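Local coordinates for protein enoyl-CoA hydratase (Mycobacterium smegmatis, PDB 3PE8) that probably catalyses the reversible addition of water to the double bond of 2-enoyl-CoA thioesters, and carries a bound zinc ion, at residues D127-V132 with W138-R143; A102-G107 with G160-A165; P94-I99 with A192-N197. All coordinates share one frame; numbering follows the deposited sequence. Where two conformers were deposited one is given.

Overall arrangement
Two of these contacts lie near the zinc site of a crotonase-type chain; the third is packing on the far side of the chain. Interaction 1 holds His129, a ligand of the zinc ion, and Leu140 packs beside it. Interaction 2 lies close by, its centre about 10 Å away, and the two touch where Thr128 OG1 meets Thr105 OG1 at 2.6 Å, a probable hydrogen bond; the side chain of Val104 is still about 10 Å from the zinc. Interaction 3 lies about 27 Å between centres from interaction 1 and 23 Å from interaction 2. In sequence each contact encloses the next, interaction 3 outermost. Segment 94-99 leads directly toward 102-107, connecting the central sheet with the small one.

Interaction 1: residues D127-V132 with W138-R143; sequences DTHARV and WGLSVR. With ZN (zinc ion), chain C.
Asp127 OD1, on the carboxylate against which Leu140 packs, is held from opposite faces of its plane by two nitrogens of His129. ND1 donates over 2.6 Å in a visibly bent bond on the syn side, 28° out of the carboxylate plane. The backbone N of His129 approaches from the other face at 3.0 Å, a nearly straight bond that closes an Asx turn. The imidazole is thus fixed at two points, since its NE2 binds the zinc ion at 2.3 Å; Glu109 and two waters are the metal's other ligands. Asp127 is a second-shell residue that orients a first-shell one.

Leu140 supplies the apolar half. With CG anti to the backbone N (chi1 -167°), its fork faces the pair: CD1 lies at the edge of the imidazole, 3.6 Å from His129 CE1, and CD2 packs 3.3 Å from Asp127 OD2, an oxygen hydrogen-bonded to Ser157 OG.

Glu109 links both halves, accepting from the backbone N of Leu140 while it binds the metal. Leu140 opens helix 140-148 and rests on Leu108 of helix 106-113, with Tyr209 of a second subunit against it; Asp127 and His129 span the passage from strand 124-126 into helix 129-132.

Interaction 2: residues A102-G107 with G160-A165; sequences AAVTGG and GDYLSA
Tyr162 turns its ring beside its own backbone N (chi1 -77°), which carries the phenol over to strand 102-104, and Val104 answers with CG2, the branch left facing the ring when CG1 stands anti to the backbone N (chi1 -177°). The setting is the small second sheet of the crotonase fold, here of three strands: 102-104 and 163-164 lie at its two ends with 124-126 between them. From its place next to the weakly bonded strand 163-164, the Tyr162 side chain reaches across the middle strand to 102-104, resting on Ala126 on the way.

The meeting is apolar and modest in extent. Val104 CG2 comes to the ring edge, near its plane, 4.0 Å from Tyr162 CE1, and the two side chains cross at about a right angle. Ala102 CB sits at 4.2 Å from both CE1 and OH of Tyr162, obliquely to the ring. Ala102 and Val104 serve the same partner because they stand two apart on one strand; Ala103 between them packs instead on Phe125 and Phe66. Lys124 adds a cation-pi interaction with the tyrosine, whose position is otherwise fairly exposed.

Beyond the ring, both segments change direction. Gly160 leaves helix 150-159 with a positive phi of 75°, Leu163 returns to pack on Leu152 and Met156 of that helix, and Ser164 OG caps the next one by bonding Asp167 N. On the other side, strand 102-104 runs through Thr105 into helix 106-113. In crotonase relatives this strand-to-helix turn contributes a backbone N-H to the oxyanion hole, and the same role is plausible here. The first turn of the helix is tied back to the strand by Gly107 N, which donates to Val104 O over 2.8 Å.

Interaction 3: residues P94-I99 with A192-N197; sequences PVIGAI and ASIVGN
Pro94 and Ile194 carry most of this contact, their side chains passing each other in opposite directions. The proline ring meets both branches of the isoleucine: Pro94 CG lies 4.0 Å from Ile194 CG2, and Pro94 CB is 4.1 Å from Ile194 CD1. The reach of CD1 comes from the extended chain (chi2 -179°), which also brings it toward Ile96 CD1, at a looser 4.5 Å.

The next shell encloses the trio. Val56 of strand 56-61 touches Ile96 and Ile194, Val202 of helix 199-234 touches Pro94 and Ile194, and Leu158 of a third subunit packs on the same two, which carries the cluster into the interface with that subunit of the hexamer. Farther out, the backbone sets the positions. Strand 95-99 sits inside the central sheet, where Ile96 makes backbone hydrogen bonds with Val57 and Val59, and helix 183-195 runs over it, touching Ile96 through Val190 and Ala191 and Ala98 through Leu183 and Ala187.

Only methyl, methylene and ring carbons meet between these segments. Their attraction is therefore dispersive and hydrophobic, with little directional demand, and the placing of helix on strand probably owes more to the shape of the surrounding packing than to any directed bond between the two segments.

Interaction 1: residues D127-V132 with W138-R143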
ATOM      1  N   ASP A 127       1.575 -11.146 -26.196  1.00 10.87           N
ATOM      2  CA  ASP A 127       2.428 -10.037 -25.835  1.00 11.25           C
ATOM      3  C   ASP A 127       3.750 -10.198 -26.541  1.00 12.47           C
ATOM      4  O   ASP A 127       4.523 -11.111 -26.211  1.00 13.68           O
ATOM      5  CB  ASP A 127       2.651  -9.983 -24.333  1.00 10.44           C
ATOM      6  CG  ASP A 127       3.584  -8.860 -23.937  1.00 12.90           C
ATOM      7  OD1 ASP A 127       3.767  -7.958 -24.765  1.00 14.70           O
ATOM      8  OD2 ASP A 127       4.204  -8.891 -22.861  1.00 13.01           O
ATOM      9  N   THR A 128       4.030  -9.350 -27.523  1.00 12.56           N
ATOM     10  CA  THR A 128       5.296  -9.418 -28.226  1.00 14.90           C
ATOM     11  C   THR A 128       6.303  -8.322 -27.846  1.00 16.30           C
ATOM     12  O   THR A 128       7.318  -8.163 -28.549  1.00 17.16           O
ATOM     13  CB  THR A 128       5.080  -9.413 -29.727  1.00 16.52           C
ATOM     14  OG1 THR A 128       4.555  -8.135 -30.153  1.00 17.81           O
ATOM     15  CG2 THR A 128       4.157 -10.555 -30.123  1.00 16.54           C
ATOM     16  N   HIS A 129       6.033  -7.582 -26.754  1.00 16.81           N
ATOM     17  CA  HIS A 129       6.912  -6.470 -26.357  1.00 18.84           C
ATOM     18  C   HIS A 129       8.344  -6.917 -26.338  1.00 21.11           C
ATOM     19  O   HIS A 129       9.230  -6.209 -26.877  1.00 22.72           O
ATOM     20  CB  HIS A 129       6.553  -5.880 -24.967  1.00 17.25           C
ATOM     21  CG  HIS A 129       5.358  -4.976 -24.940  1.00 16.95           C
ATOM     22  ND1 HIS A 129       4.104  -5.399 -24.557  1.00 17.82           N
ATOM     23  CD2 HIS A 129       5.218  -3.664 -25.285  1.00 19.61           C
ATOM     24  CE1 HIS A 129       3.251  -4.395 -24.650  1.00 21.66           C
ATOM     25  NE2 HIS A 129       3.907  -3.327 -25.060  1.00 20.41           N
ATOM     26  N   ALA A 130       8.633  -8.051 -25.716  1.00 21.33           N
ATOM     27  CA  ALA A 130      10.028  -8.468 -25.574  1.00 23.99           C
ATOM     28  C   ALA A 130      10.623  -8.760 -26.946  1.00 25.50           C
ATOM     29  O   ALA A 130      11.728  -8.289 -27.248  1.00 26.13           O
ATOM     30  CB  ALA A 130      10.169  -9.666 -24.650  1.00 24.36           C
ATOM     31  N   ARG A 131       9.864  -9.488 -27.772  1.00 24.13           N
ATOM     32  CA  ARG A 131      10.289  -9.847 -29.119  0.50 25.82           C
ATOM     33  C   ARG A 131      10.680  -8.622 -29.960  1.00 26.47           C
ATOM     34  O   ARG A 131      11.685  -8.669 -30.663  1.00 28.74           O
ATOM     35  CB  ARG A 131       9.193 -10.676 -29.816  0.50 25.96           C
ATOM     36  CG  ARG A 131       9.637 -11.441 -31.052  0.50 28.89           C
ATOM     37  CD  ARG A 131       8.496 -12.337 -31.610  0.50 31.01           C
ATOM     38  NE  ARG A 131       8.329 -13.614 -30.895  0.50 32.13           N
ATOM     39  CZ  ARG A 131       7.185 -14.303 -30.845  0.50 31.73           C
ATOM     40  NH1 ARG A 131       6.095 -13.846 -31.447  0.50 31.40           N
ATOM     41  NH2 ARG A 131       7.128 -15.452 -30.188  0.50 31.02           N
ATOM     42  N   VAL A 132       9.918  -7.538 -29.872  1.00 23.70           N
ATOM     43  CA  VAL A 132      10.198  -6.319 -30.638  1.00 24.15           C
ATOM     44  C   VAL A 132      11.079  -5.331 -29.872  1.00 24.52           C
ATOM     45  O   VAL A 132      11.370  -4.230 -30.370  1.00 26.28           O
ATOM     46  CB  VAL A 132       8.917  -5.608 -31.131  1.00 24.60           C
ATOM     47  CG1 VAL A 132       8.124  -6.559 -32.016  1.00 25.66           C
ATOM     48  CG2 VAL A 132       8.076  -5.063 -29.958  1.00 21.65           C
ATOM     49  N   TRP A 138       1.261   0.867 -21.354  1.00 10.91           N
ATOM     50  CA  TRP A 138      -0.188   0.972 -21.231  1.00 10.72           C
ATOM     51  C   TRP A 138      -0.740  -0.112 -20.319  1.00 10.46           C
ATOM     52  O   TRP A 138      -1.872  -0.582 -20.479  1.00 10.77           O
ATOM     53  CB  TRP A 138      -0.870   0.859 -22.594  1.00 11.32           C
ATOM     54  CG  TRP A 138      -0.868   2.088 -23.447  1.00 13.72           C
ATOM     55  CD1 TRP A 138      -0.220   3.272 -23.225  1.00 17.19           C
ATOM     56  CD2 TRP A 138      -1.543   2.238 -24.712  1.00 14.93           C
ATOM     57  NE1 TRP A 138      -0.463   4.158 -24.263  1.00 19.07           N
ATOM     58  CE2 TRP A 138      -1.258   3.535 -25.192  1.00 17.51           C
ATOM     59  CE3 TRP A 138      -2.353   1.390 -25.486  1.00 15.94           C
ATOM     60  CZ2 TRP A 138      -1.766   4.014 -26.398  1.00 18.01           C
ATOM     61  CZ3 TRP A 138      -2.843   1.860 -26.682  1.00 16.77           C
ATOM     62  CH2 TRP A 138      -2.547   3.157 -27.132  1.00 17.34           C
ATOM     63  N   GLY A 139       0.054  -0.476 -19.337  1.00  9.81           N
ATOM     64  CA  GLY A 139      -0.398  -1.340 -18.263  1.00  9.54           C
ATOM     65  C   GLY A 139      -0.303  -2.839 -18.433  1.00  9.53           C
ATOM     66  O   GLY A 139      -0.725  -3.566 -17.516  1.00 10.21           O
ATOM     67  N   LEU A 140       0.278  -3.314 -19.525  1.00  9.63           N
ATOM     68  CA  LEU A 140       0.341  -4.764 -19.709  1.00 10.30           C
ATOM     69  C   LEU A 140       0.951  -5.466 -18.495  1.00  9.40           C
ATOM     70  O   LEU A 140       0.475  -6.514 -18.059  1.00  9.46           O
ATOM     71  CB  LEU A 140       1.095  -5.124 -20.970  1.00  9.97           C
ATOM     72  CG  LEU A 140       0.960  -6.576 -21.443  1.00 15.78           C
ATOM     73  CD1 LEU A 140       0.993  -6.648 -22.929  1.00 20.97           C
ATOM     74  CD2 LEU A 140       2.129  -7.359 -20.781  1.00 19.11           C
ATOM     75  N   SER A 141       2.056  -4.948 -17.957  1.00 10.01           N
ATOM     76  CA  SER A 141       2.786  -5.673 -16.919  1.00  9.89           C
ATOM     77  C   SER A 141       2.075  -5.665 -15.555  1.00  9.48           C
ATOM     78  O   SER A 141       2.413  -6.446 -14.660  1.00  9.87           O
ATOM     79  CB  SER A 141       4.232  -5.179 -16.815  1.00 12.24           C
ATOM     80  OG  SER A 141       4.337  -3.829 -16.432  1.00 12.96           O
ATOM     81  N   VAL A 142       1.071  -4.810 -15.434  1.00  9.86           N
ATOM     82  CA  VAL A 142       0.222  -4.755 -14.253  1.00  9.65           C
ATOM     83  C   VAL A 142      -1.063  -5.559 -14.474  1.00  9.01           C
ATOM     84  O   VAL A 142      -1.424  -6.414 -13.662  1.00  8.98           O
ATOM     85  CB  VAL A 142      -0.122  -3.318 -13.888  1.00 11.08           C
ATOM     86  CG1 VAL A 142      -1.019  -3.264 -12.643  1.00 11.74           C
ATOM     87  CG2 VAL A 142       1.224  -2.552 -13.679  1.00 12.36           C
ATOM     88  N   ARG A 143      -1.744  -5.275 -15.586  1.00  7.86           N
ATOM     89  CA  ARG A 143      -3.056  -5.866 -15.802  1.00  7.85           C
ATOM     90  C   ARG A 143      -3.034  -7.301 -16.323  1.00  7.50           C
ATOM     91  O   ARG A 143      -4.003  -8.031 -16.093  1.00  8.19           O
ATOM     92  CB  ARG A 143      -3.918  -4.989 -16.708  1.00  8.40           C
ATOM     93  CG  ARG A 143      -4.159  -3.595 -16.163  1.00  8.34           C
ATOM     94  CD  ARG A 143      -5.290  -2.833 -16.884  1.00  9.81           C
ATOM     95  NE  ARG A 143      -5.409  -1.533 -16.245  1.00 10.66           N
ATOM     96  CZ  ARG A 143      -4.744  -0.432 -16.600  1.00 10.98           C
ATOM     97  NH1 ARG A 143      -4.013  -0.391 -17.710  1.00 10.44           N
ATOM     98  NH2 ARG A 143      -4.836   0.657 -15.831  1.00 13.63           N
TER
HETATM   99 ZN    ZN C 254       2.400  -1.549 -25.230  0.60 21.23          ZN
HETATM  100  O   HOH W   1       2.332  -1.583 -27.476  1.00 19.50           O
HETATM  101  O   HOH W   2       3.092   0.098 -24.626  1.00 16.63           O

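Interaction 2: residues A102-G107 with G160-A165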
ATOM      1  N   ALA A 102      -7.087 -11.722 -33.215  1.00  9.41           N
ATOM      2  CA  ALA A 102      -5.856 -11.500 -32.469  1.00  9.84           C
ATOM      3  C   ALA A 102      -5.843 -10.124 -31.807  1.00  9.47           C
ATOM      4  O   ALA A 102      -6.214  -9.114 -32.415  1.00  9.85           O
ATOM      5  CB  ALA A 102      -4.619 -11.659 -33.392  1.00 10.94           C
ATOM      6  N   ALA A 103      -5.398 -10.123 -30.551  1.00  9.55           N
ATOM      7  CA  ALA A 103      -5.232  -8.926 -29.721  1.00  8.97           C
ATOM      8  C   ALA A 103      -3.777  -9.021 -29.234  1.00  9.33           C
ATOM      9  O   ALA A 103      -3.448  -9.864 -28.411  1.00  9.96           O
ATOM     10  CB  ALA A 103      -6.191  -8.955 -28.552  1.00  9.67           C
ATOM     11  N   VAL A 104      -2.913  -8.217 -29.817  1.00  9.45           N
ATOM     12  CA  VAL A 104      -1.471  -8.363 -29.676  1.00 10.02           C
ATOM     13  C   VAL A 104      -0.826  -7.098 -29.163  1.00 10.66           C
ATOM     14  O   VAL A 104      -1.039  -6.027 -29.703  1.00 10.77           O
ATOM     15  CB  VAL A 104      -0.836  -8.789 -31.030  1.00 10.87           C
ATOM     16  CG1 VAL A 104       0.698  -9.020 -30.885  1.00 12.14           C
ATOM     17  CG2 VAL A 104      -1.543 -10.056 -31.554  1.00 13.48           C
ATOM     18  N   THR A 105      -0.074  -7.222 -28.063  1.00 10.68           N
ATOM     19  CA  THR A 105       0.802  -6.174 -27.557  1.00 11.00           C
ATOM     20  C   THR A 105      -0.016  -4.948 -27.184  1.00 10.20           C
ATOM     21  O   THR A 105      -0.806  -5.052 -26.255  1.00  9.42           O
ATOM     22  CB  THR A 105       2.005  -5.989 -28.479  1.00 12.06           C
ATOM     23  OG1 THR A 105       2.527  -7.299 -28.728  1.00 11.55           O
ATOM     24  CG2 THR A 105       3.124  -5.147 -27.820  1.00 14.00           C
ATOM     25  N   GLY A 106       0.074  -3.809 -27.862  1.00 11.75           N
ATOM     26  CA  GLY A 106      -0.831  -2.697 -27.528  1.00 11.66           C
ATOM     27  C   GLY A 106      -2.296  -3.046 -27.674  1.00 10.79           C
ATOM     28  O   GLY A 106      -3.137  -2.495 -26.972  1.00 10.91           O
ATOM     29  N   GLY A 107      -2.632  -3.945 -28.590  1.00 10.62           N
ATOM     30  CA  GLY A 107      -3.994  -4.400 -28.676  1.00 10.38           C
ATOM     31  C   GLY A 107      -4.455  -5.261 -27.503  1.00  9.27           C
ATOM     32  O   GLY A 107      -5.637  -5.270 -27.150  1.00  9.64           O
ATOM     33  N   GLY A 160       6.121 -14.870 -26.043  1.00 11.28           N
ATOM     34  CA  GLY A 160       5.430 -14.217 -27.142  1.00 11.66           C
ATOM     35  C   GLY A 160       4.380 -15.070 -27.824  1.00 12.50           C
ATOM     36  O   GLY A 160       3.842 -14.668 -28.864  1.00 15.27           O
ATOM     37  N   ASP A 161       4.096 -16.253 -27.274  1.00 13.58           N
ATOM     38  CA  ASP A 161       3.174 -17.203 -27.896  1.00 15.45           C
ATOM     39  C   ASP A 161       1.715 -16.749 -27.703  1.00 13.04           C
ATOM     40  O   ASP A 161       1.344 -16.076 -26.719  1.00 11.95           O
ATOM     41  CB  ASP A 161       3.264 -18.602 -27.242  1.00 16.66           C
ATOM     42  CG  ASP A 161       4.581 -19.340 -27.461  1.00 22.93           C
ATOM     43  OD1 ASP A 161       5.333 -19.092 -28.431  1.00 26.08           O
ATOM     44  OD2 ASP A 161       4.803 -20.256 -26.615  1.00 28.15           O
ATOM     45  N   TYR A 162       0.859 -17.208 -28.605  1.00 13.97           N
ATOM     46  CA  TYR A 162      -0.548 -16.930 -28.489  1.00 12.96           C
ATOM     47  C   TYR A 162      -1.218 -17.744 -27.390  1.00 12.96           C
ATOM     48  O   TYR A 162      -0.921 -18.959 -27.188  1.00 14.14           O
ATOM     49  CB  TYR A 162      -1.279 -17.248 -29.784  1.00 13.27           C
ATOM     50  CG  TYR A 162      -1.133 -16.256 -30.893  1.00 14.69           C
ATOM     51  CD1 TYR A 162      -1.610 -14.966 -30.752  1.00 17.86           C
ATOM     52  CD2 TYR A 162      -0.595 -16.644 -32.112  1.00 20.21           C
ATOM     53  CE1 TYR A 162      -1.510 -14.041 -31.777  1.00 21.42           C
ATOM     54  CE2 TYR A 162      -0.501 -15.704 -33.174  1.00 25.37           C
ATOM     55  CZ  TYR A 162      -0.976 -14.419 -32.971  1.00 23.60           C
ATOM     56  OH  TYR A 162      -0.894 -13.491 -33.998  1.00 31.86           O
ATOM     57  N   LEU A 163      -2.140 -17.093 -26.708  1.00 10.88           N
ATOM     58  CA  LEU A 163      -3.098 -17.699 -25.788  1.00 10.33           C
ATOM     59  C   LEU A 163      -4.422 -17.823 -26.544  1.00 10.46           C
ATOM     60  O   LEU A 163      -4.951 -16.822 -27.039  1.00 10.44           O
ATOM     61  CB  LEU A 163      -3.283 -16.831 -24.558  1.00 11.04           C
ATOM     62  CG  LEU A 163      -4.171 -17.388 -23.461  1.00 12.30           C
ATOM     63  CD1 LEU A 163      -3.505 -18.555 -22.722  1.00 19.01           C
ATOM     64  CD2 LEU A 163      -4.640 -16.265 -22.508  1.00 15.65           C
ATOM     65  N   SER A 164      -4.963 -19.030 -26.612  1.00 11.02           N
ATOM     66  CA  SER A 164      -6.224 -19.280 -27.268  1.00 10.51           C
ATOM     67  C   SER A 164      -7.398 -18.721 -26.519  1.00 10.41           C
ATOM     68  O   SER A 164      -7.322 -18.427 -25.318  1.00 10.38           O
ATOM     69  CB  SER A 164      -6.420 -20.795 -27.438  1.00 11.42           C
ATOM     70  OG  SER A 164      -6.711 -21.444 -26.187  1.00 13.28           O
ATOM     71  N   ALA A 165      -8.523 -18.617 -27.215  1.00 10.88           N
ATOM     72  CA  ALA A 165      -9.757 -18.150 -26.575  1.00 10.89           C
ATOM     73  C   ALA A 165     -10.185 -19.072 -25.434  1.00 11.47           C
ATOM     74  O   ALA A 165     -10.600 -18.566 -24.378  1.00 10.44           O
ATOM     75  CB  ALA A 165     -10.907 -17.992 -27.609  1.00 11.62           C
TER

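Interaction 3: residues P94-I99 with A192-N197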
ATOM      1  N   PRO A  94     -19.929   1.355 -18.544  1.00 11.15           N
ATOM      2  CA  PRO A  94     -19.210   0.146 -18.818  1.00 11.34           C
ATOM      3  C   PRO A  94     -18.729  -0.001 -20.256  1.00 10.61           C
ATOM      4  O   PRO A  94     -19.441   0.360 -21.180  1.00 10.55           O
ATOM      5  CB  PRO A  94     -20.235  -0.952 -18.547  1.00 11.76           C
ATOM      6  CG  PRO A  94     -21.287  -0.352 -17.762  1.00 14.60           C
ATOM      7  CD  PRO A  94     -21.274   1.097 -18.014  1.00 11.83           C
ATOM      8  N   VAL A  95     -17.531  -0.559 -20.412  1.00  9.43           N
ATOM      9  CA  VAL A  95     -16.915  -0.850 -21.705  1.00  8.79           C
ATOM     10  C   VAL A  95     -16.709  -2.355 -21.832  1.00  9.17           C
ATOM     11  O   VAL A  95     -16.001  -2.968 -21.034  1.00  9.60           O
ATOM     12  CB  VAL A  95     -15.552  -0.151 -21.889  1.00  9.78           C
ATOM     13  CG1 VAL A  95     -14.943  -0.503 -23.260  1.00 10.87           C
ATOM     14  CG2 VAL A  95     -15.726   1.378 -21.799  1.00 10.79           C
ATOM     15  N   ILE A  96     -17.367  -2.941 -22.816  1.00  8.26           N
ATOM     16  CA  ILE A  96     -17.321  -4.374 -23.123  1.00  8.09           C
ATOM     17  C   ILE A  96     -16.418  -4.529 -24.337  1.00  8.87           C
ATOM     18  O   ILE A  96     -16.646  -3.883 -25.367  1.00 10.44           O
ATOM     19  CB  ILE A  96     -18.698  -4.940 -23.498  1.00  8.59           C
ATOM     20  CG1 ILE A  96     -19.640  -4.870 -22.316  1.00  9.05           C
ATOM     21  CG2 ILE A  96     -18.543  -6.439 -24.010  1.00  9.99           C
ATOM     22  CD1 ILE A  96     -21.142  -4.973 -22.711  1.00 10.26           C
ATOM     23  N   GLY A  97     -15.358  -5.321 -24.201  1.00  8.65           N
ATOM     24  CA  GLY A  97     -14.515  -5.653 -25.356  1.00  8.84           C
ATOM     25  C   GLY A  97     -15.011  -6.918 -25.993  1.00  8.99           C
ATOM     26  O   GLY A  97     -15.090  -7.969 -25.307  1.00  9.45           O
ATOM     27  N   ALA A  98     -15.358  -6.857 -27.289  1.00  8.15           N
ATOM     28  CA  ALA A  98     -15.788  -8.034 -28.056  1.00  8.21           C
ATOM     29  C   ALA A  98     -14.612  -8.391 -28.941  1.00  8.38           C
ATOM     30  O   ALA A  98     -14.370  -7.770 -29.993  1.00  8.82           O
ATOM     31  CB  ALA A  98     -17.055  -7.730 -28.865  1.00  9.11           C
ATOM     32  N   ILE A  99     -13.829  -9.345 -28.465  1.00  8.17           N
ATOM     33  CA  ILE A  99     -12.535  -9.655 -29.111  1.00  8.74           C
ATOM     34  C   ILE A  99     -12.761 -10.649 -30.232  1.00  8.92           C
ATOM     35  O   ILE A  99     -13.015 -11.846 -29.987  1.00  9.19           O
ATOM     36  CB  ILE A  99     -11.539 -10.189 -28.106  1.00  7.76           C
ATOM     37  CG1 ILE A  99     -11.475  -9.323 -26.822  1.00  9.10           C
ATOM     38  CG2 ILE A  99     -10.144 -10.281 -28.770  1.00  9.42           C
ATOM     39  CD1 ILE A  99     -11.190  -7.819 -27.100  1.00 10.05           C
ATOM     40  N   ALA A 192     -27.412  -5.252 -23.097  1.00 11.30           N
ATOM     41  CA  ALA A 192     -28.827  -5.070 -22.856  1.00 11.57           C
ATOM     42  C   ALA A 192     -29.204  -5.348 -21.389  1.00 12.37           C
ATOM     43  O   ALA A 192     -30.020  -4.624 -20.798  1.00 11.87           O
ATOM     44  CB  ALA A 192     -29.662  -5.945 -23.793  1.00 12.66           C
ATOM     45  N   SER A 193     -28.566  -6.347 -20.798  1.00 12.51           N
ATOM     46  CA  SER A 193     -28.755  -6.605 -19.370  1.00 13.41           C
ATOM     47  C   SER A 193     -28.344  -5.426 -18.502  1.00 13.23           C
ATOM     48  O   SER A 193     -29.059  -5.053 -17.587  1.00 14.07           O
ATOM     49  CB  SER A 193     -28.024  -7.866 -18.916  1.00 14.38           C
ATOM     50  OG  SER A 193     -28.493  -8.978 -19.618  1.00 16.68           O
ATOM     51  N   ILE A 194     -27.249  -4.781 -18.865  1.00 11.76           N
ATOM     52  CA  ILE A 194     -26.792  -3.615 -18.141  1.00 11.15           C
ATOM     53  C   ILE A 194     -27.759  -2.443 -18.311  1.00 12.08           C
ATOM     54  O   ILE A 194     -28.110  -1.779 -17.355  1.00 13.33           O
ATOM     55  CB  ILE A 194     -25.369  -3.208 -18.581  1.00 11.09           C
ATOM     56  CG1 ILE A 194     -24.373  -4.349 -18.340  1.00 11.39           C
ATOM     57  CG2 ILE A 194     -24.920  -1.928 -17.814  1.00 10.48           C
ATOM     58  CD1 ILE A 194     -22.921  -3.999 -18.730  1.00 10.39           C
ATOM     59  N   VAL A 195     -28.180  -2.216 -19.552  1.00 12.44           N
ATOM     60  CA  VAL A 195     -29.114  -1.133 -19.929  1.00 12.68           C
ATOM     61  C   VAL A 195     -30.426  -1.262 -19.132  1.00 13.87           C
ATOM     62  O   VAL A 195     -31.040  -0.264 -18.760  1.00 14.34           O
ATOM     63  CB  VAL A 195     -29.325  -1.094 -21.454  1.00 12.58           C
ATOM     64  CG1 VAL A 195     -30.530  -0.192 -21.867  1.00 13.12           C
ATOM     65  CG2 VAL A 195     -28.049  -0.597 -22.140  1.00 12.99           C
ATOM     66  N   GLY A 196     -30.853  -2.488 -18.865  1.00 14.42           N
ATOM     67  CA  GLY A 196     -32.062  -2.729 -18.045  1.00 15.17           C
ATOM     68  C   GLY A 196     -31.981  -2.400 -16.561  1.00 15.68           C
ATOM     69  O   GLY A 196     -33.010  -2.389 -15.852  1.00 16.79           O
ATOM     70  N   ASN A 197     -30.774  -2.168 -16.051  1.00 13.46           N
ATOM     71  CA  ASN A 197     -30.567  -1.828 -14.654  1.00 14.80           C
ATOM     72  C   ASN A 197     -30.665  -0.311 -14.410  1.00 15.50           C
ATOM     73  O   ASN A 197     -30.909   0.453 -15.322  1.00 16.19           O
ATOM     74  CB  ASN A 197     -29.219  -2.393 -14.202  1.00 15.21           C
ATOM     75  CG  ASN A 197     -29.283  -3.872 -14.010  1.00 20.66           C
ATOM     76  OD1 ASN A 197     -28.355  -4.599 -14.376  1.00 22.57           O
ATOM     77  ND2 ASN A 197     -30.401  -4.356 -13.496  1.00 20.83           N
TER